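Local coordinates for RagB/SusD domain protein (PDB 5J90) that binds chitin and, as a SusD-like lipoprotein of a chitin utilization locus, probably works at the outer-membrane surface, at residues A[257-269]-A[312-324]. Sequence-based numbering, arbitrary orientation.
Sequences TISSSWLDIRMSA and HQDFSGIGAVVRS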
# COMPACT_ATOMS: atom_id res chain seq x y z
N THR A 257 -27.75 26.18 3.49
CA THR A 257 -27.30 27.53 3.15
C THR A 257 -26.36 27.52 1.95
O THR A 257 -26.53 28.30 1.01
CB THR A 257 -26.59 28.17 4.36
OG1 THR A 257 -27.54 28.34 5.42
CG2 THR A 257 -26.00 29.53 3.99
N ILE A 258 -25.35 26.66 1.99
CA ILE A 258 -24.38 26.56 0.89
C ILE A 258 -25.08 26.32 -0.44
O ILE A 258 -24.72 26.91 -1.47
CB ILE A 258 -23.35 25.44 1.18
CG1 ILE A 258 -22.61 25.77 2.47
CG2 ILE A 258 -22.39 25.30 0.02
CD1 ILE A 258 -21.81 24.59 3.02
N SER A 259 -26.11 25.48 -0.41
CA SER A 259 -26.90 25.20 -1.61
C SER A 259 -27.93 26.30 -1.93
O SER A 259 -27.78 27.03 -2.90
CB SER A 259 -27.59 23.84 -1.49
OG SER A 259 -28.33 23.56 -2.66
N SER A 260 -28.96 26.41 -1.10
CA SER A 260 -30.10 27.28 -1.41
C SER A 260 -29.77 28.77 -1.42
O SER A 260 -30.29 29.52 -2.25
CB SER A 260 -31.26 27.01 -0.47
OG SER A 260 -31.80 25.72 -0.69
N SER A 261 -28.92 29.22 -0.49
CA SER A 261 -28.61 30.65 -0.40
C SER A 261 -27.47 31.07 -1.31
O SER A 261 -27.56 32.10 -2.00
CB SER A 261 -28.30 31.04 1.04
OG SER A 261 -29.37 30.71 1.90
N TRP A 262 -26.38 30.30 -1.32
CA TRP A 262 -25.18 30.72 -2.03
C TRP A 262 -25.06 30.13 -3.42
O TRP A 262 -24.26 30.60 -4.23
CB TRP A 262 -23.93 30.32 -1.24
CG TRP A 262 -23.86 30.86 0.14
CD1 TRP A 262 -24.65 31.83 0.70
CD2 TRP A 262 -22.94 30.46 1.16
NE1 TRP A 262 -24.27 32.05 2.00
CE2 TRP A 262 -23.23 31.22 2.32
CE3 TRP A 262 -21.90 29.52 1.22
CZ2 TRP A 262 -22.52 31.07 3.50
CZ3 TRP A 262 -21.20 29.38 2.40
CH2 TRP A 262 -21.51 30.15 3.52
N LEU A 263 -25.84 29.08 -3.70
CA LEU A 263 -25.76 28.35 -4.96
C LEU A 263 -24.34 27.85 -5.24
O LEU A 263 -23.91 27.78 -6.40
CB LEU A 263 -26.25 29.22 -6.12
CG LEU A 263 -27.64 29.85 -5.99
CD1 LEU A 263 -27.96 30.66 -7.24
CD2 LEU A 263 -28.72 28.80 -5.74
N ASP A 264 -23.61 27.49 -4.18
CA ASP A 264 -22.22 27.06 -4.32
C ASP A 264 -22.07 25.55 -4.41
O ASP A 264 -20.96 25.04 -4.61
CB ASP A 264 -21.39 27.58 -3.15
CG ASP A 264 -20.73 28.91 -3.44
OD1 ASP A 264 -20.73 29.36 -4.62
OD2 ASP A 264 -20.20 29.50 -2.48
N ILE A 265 -23.17 24.82 -4.24
CA ILE A 265 -23.14 23.37 -4.39
C ILE A 265 -24.46 22.90 -5.00
O ILE A 265 -25.53 23.48 -4.71
CB ILE A 265 -22.79 22.64 -3.05
CG1 ILE A 265 -22.27 21.21 -3.30
CG2 ILE A 265 -23.98 22.62 -2.10
CD1 ILE A 265 -20.86 21.19 -3.88
N ARG A 266 -24.37 21.88 -5.85
CA ARG A 266 -25.52 21.37 -6.59
C ARG A 266 -25.49 19.84 -6.60
O ARG A 266 -24.50 19.21 -6.22
CB ARG A 266 -25.47 21.85 -8.05
CG ARG A 266 -25.43 23.37 -8.28
CD ARG A 266 -26.80 24.03 -8.21
NE ARG A 266 -27.20 24.29 -6.83
CZ ARG A 266 -28.29 24.98 -6.47
NH1 ARG A 266 -29.09 25.50 -7.39
NH2 ARG A 266 -28.56 25.15 -5.19
N MET A 267 -26.59 19.23 -7.04
CA MET A 267 -26.61 17.83 -7.41
C MET A 267 -25.44 17.51 -8.34
O MET A 267 -25.08 18.33 -9.19
CB MET A 267 -27.93 17.52 -8.13
CG MET A 267 -28.13 16.07 -8.51
SD MET A 267 -29.64 15.93 -9.49
CE MET A 267 -29.92 14.16 -9.42
N SER A 268 -24.83 16.34 -8.18
CA SER A 268 -23.72 15.93 -9.04
C SER A 268 -24.18 15.14 -10.27
O SER A 268 -25.27 14.58 -10.29
CB SER A 268 -22.76 15.04 -8.26
OG SER A 268 -23.39 13.80 -7.99
N ALA A 269 -23.30 15.07 -11.26
CA ALA A 269 -23.55 14.23 -12.43
C ALA A 269 -23.64 12.74 -12.08
O ALA A 269 -24.44 12.02 -12.66
CB ALA A 269 -22.49 14.46 -13.49
N HIS A 312 -24.02 26.88 -14.52
CA HIS A 312 -24.50 25.69 -13.81
C HIS A 312 -25.23 25.97 -12.49
O HIS A 312 -25.75 25.03 -11.88
CB HIS A 312 -23.35 24.71 -13.56
CG HIS A 312 -22.71 24.20 -14.81
ND1 HIS A 312 -21.60 24.78 -15.38
CD2 HIS A 312 -23.06 23.17 -15.63
CE1 HIS A 312 -21.27 24.12 -16.48
NE2 HIS A 312 -22.15 23.15 -16.66
N GLN A 313 -25.28 27.22 -12.06
CA GLN A 313 -25.85 27.51 -10.74
C GLN A 313 -27.33 27.18 -10.64
O GLN A 313 -27.86 27.01 -9.54
CB GLN A 313 -25.63 28.97 -10.35
CG GLN A 313 -26.55 29.94 -11.06
CD GLN A 313 -26.16 31.38 -10.82
OE1 GLN A 313 -25.14 31.66 -10.20
NE2 GLN A 313 -26.98 32.31 -11.32
N ASP A 314 -28.01 27.12 -11.78
CA ASP A 314 -29.44 26.84 -11.80
C ASP A 314 -29.77 25.39 -12.12
O ASP A 314 -30.92 25.04 -12.39
CB ASP A 314 -30.18 27.81 -12.73
CG ASP A 314 -30.28 29.21 -12.14
OD1 ASP A 314 -30.27 29.35 -10.90
OD2 ASP A 314 -30.37 30.18 -12.93
N PHE A 315 -28.76 24.52 -12.06
CA PHE A 315 -29.00 23.08 -12.03
C PHE A 315 -29.64 22.70 -10.68
O PHE A 315 -29.88 23.58 -9.84
CB PHE A 315 -27.68 22.31 -12.25
CG PHE A 315 -27.26 22.21 -13.70
CD1 PHE A 315 -27.20 23.34 -14.51
CD2 PHE A 315 -26.92 20.98 -14.25
CE1 PHE A 315 -26.81 23.24 -15.84
CE2 PHE A 315 -26.53 20.88 -15.58
CZ PHE A 315 -26.47 22.01 -16.38
N SER A 316 -29.91 21.42 -10.44
CA SER A 316 -30.61 21.01 -9.23
C SER A 316 -29.87 21.32 -7.93
O SER A 316 -28.67 21.05 -7.80
CB SER A 316 -30.96 19.52 -9.26
OG SER A 316 -32.04 19.25 -10.14
N GLY A 317 -30.58 21.87 -6.96
CA GLY A 317 -30.01 22.12 -5.65
C GLY A 317 -30.12 20.90 -4.75
O GLY A 317 -30.80 19.92 -5.08
N ILE A 318 -29.45 20.96 -3.60
CA ILE A 318 -29.59 19.92 -2.59
C ILE A 318 -30.96 20.09 -1.94
O ILE A 318 -31.39 21.22 -1.68
CB ILE A 318 -28.46 19.99 -1.54
CG1 ILE A 318 -27.09 20.12 -2.22
CG2 ILE A 318 -28.52 18.78 -0.61
CD1 ILE A 318 -26.79 19.04 -3.25
N GLY A 319 -31.64 18.99 -1.68
CA GLY A 319 -33.05 19.02 -1.33
C GLY A 319 -33.40 19.00 0.14
O GLY A 319 -32.59 19.36 1.02
N ALA A 320 -34.63 18.58 0.41
CA ALA A 320 -35.21 18.66 1.75
C ALA A 320 -34.42 17.93 2.84
O ALA A 320 -34.54 18.28 4.01
CB ALA A 320 -36.66 18.18 1.74
N VAL A 321 -33.62 16.94 2.46
CA VAL A 321 -32.87 16.18 3.47
C VAL A 321 -31.89 17.05 4.26
O VAL A 321 -31.55 16.72 5.39
CB VAL A 321 -32.12 14.94 2.90
CG1 VAL A 321 -33.11 13.91 2.37
CG2 VAL A 321 -31.11 15.34 1.84
N VAL A 322 -31.45 18.17 3.67
CA VAL A 322 -30.58 19.09 4.41
C VAL A 322 -31.32 20.26 5.04
O VAL A 322 -30.72 21.04 5.78
CB VAL A 322 -29.40 19.62 3.55
CG1 VAL A 322 -28.53 18.44 3.08
CG2 VAL A 322 -29.88 20.46 2.39
N ARG A 323 -32.62 20.37 4.76
CA ARG A 323 -33.42 21.43 5.37
C ARG A 323 -34.01 20.90 6.67
O ARG A 323 -35.21 20.68 6.81
CB ARG A 323 -34.48 21.95 4.39
CG ARG A 323 -33.84 22.58 3.15
CD ARG A 323 -34.82 23.39 2.30
NE ARG A 323 -35.68 22.57 1.46
CZ ARG A 323 -35.38 22.18 0.23
NH1 ARG A 323 -34.21 22.49 -0.30
NH2 ARG A 323 -36.25 21.46 -0.47
N SER A 324 -33.11 20.70 7.63
CA SER A 324 -33.41 19.99 8.86
C SER A 324 -32.39 20.36 9.92
O SER A 324 -31.24 20.70 9.59
CB SER A 324 -33.32 18.48 8.60
OG SER A 324 -33.58 17.74 9.77
O HOH W 1 -30.94 23.78 -2.56
O HOH W 2 -31.51 23.16 0.67
O HOH W 3 -31.14 27.79 -8.67
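Arg266 lies against the loop 312-324 in this SusD-family fold and shows how a buried arginine can join a loop to the end of helix 255-261. Its chain, bent at chi2 (-82°) and chi3 (82°), doubles back so that Gly317 CA sits over the centre of one guanidinium face, Leu263 CA more distantly toward the rim of the other. NE donates almost straight to its neighbour Ile265 O at 2.8 Å, in the guanidinium plane, which helps to set the group's rotation. NH1 makes weak, bent bonds to Gln313 O and Phe315 O, on the type I turn from His312 to Phe315, while NH2 donates to Ser259 OG. With an alanine here, Gln313 O and Phe315 O would probably lose this donor, Ser259 OG would lose NH2, and a gap would be likely to open beside Gly317 CA. Met267 N donates to Ser316 O at 2.9 Å, and Met267 SD passes 3.8 Å from Ser316 CB; Ser316 OG itself is held by Asp288 and Lys298. Leu263 CD1 touches Gln313 CG and CD, both at 4.1 Å. Ser259, with OG anti to its own N (chi1 -179°), turns this hydroxyl to the loop, where it accepts from Ile318 N at 3.0 Å and is hydrogen-bonded, at 2.6 Å from OG, to a water that donates to Ile318 O.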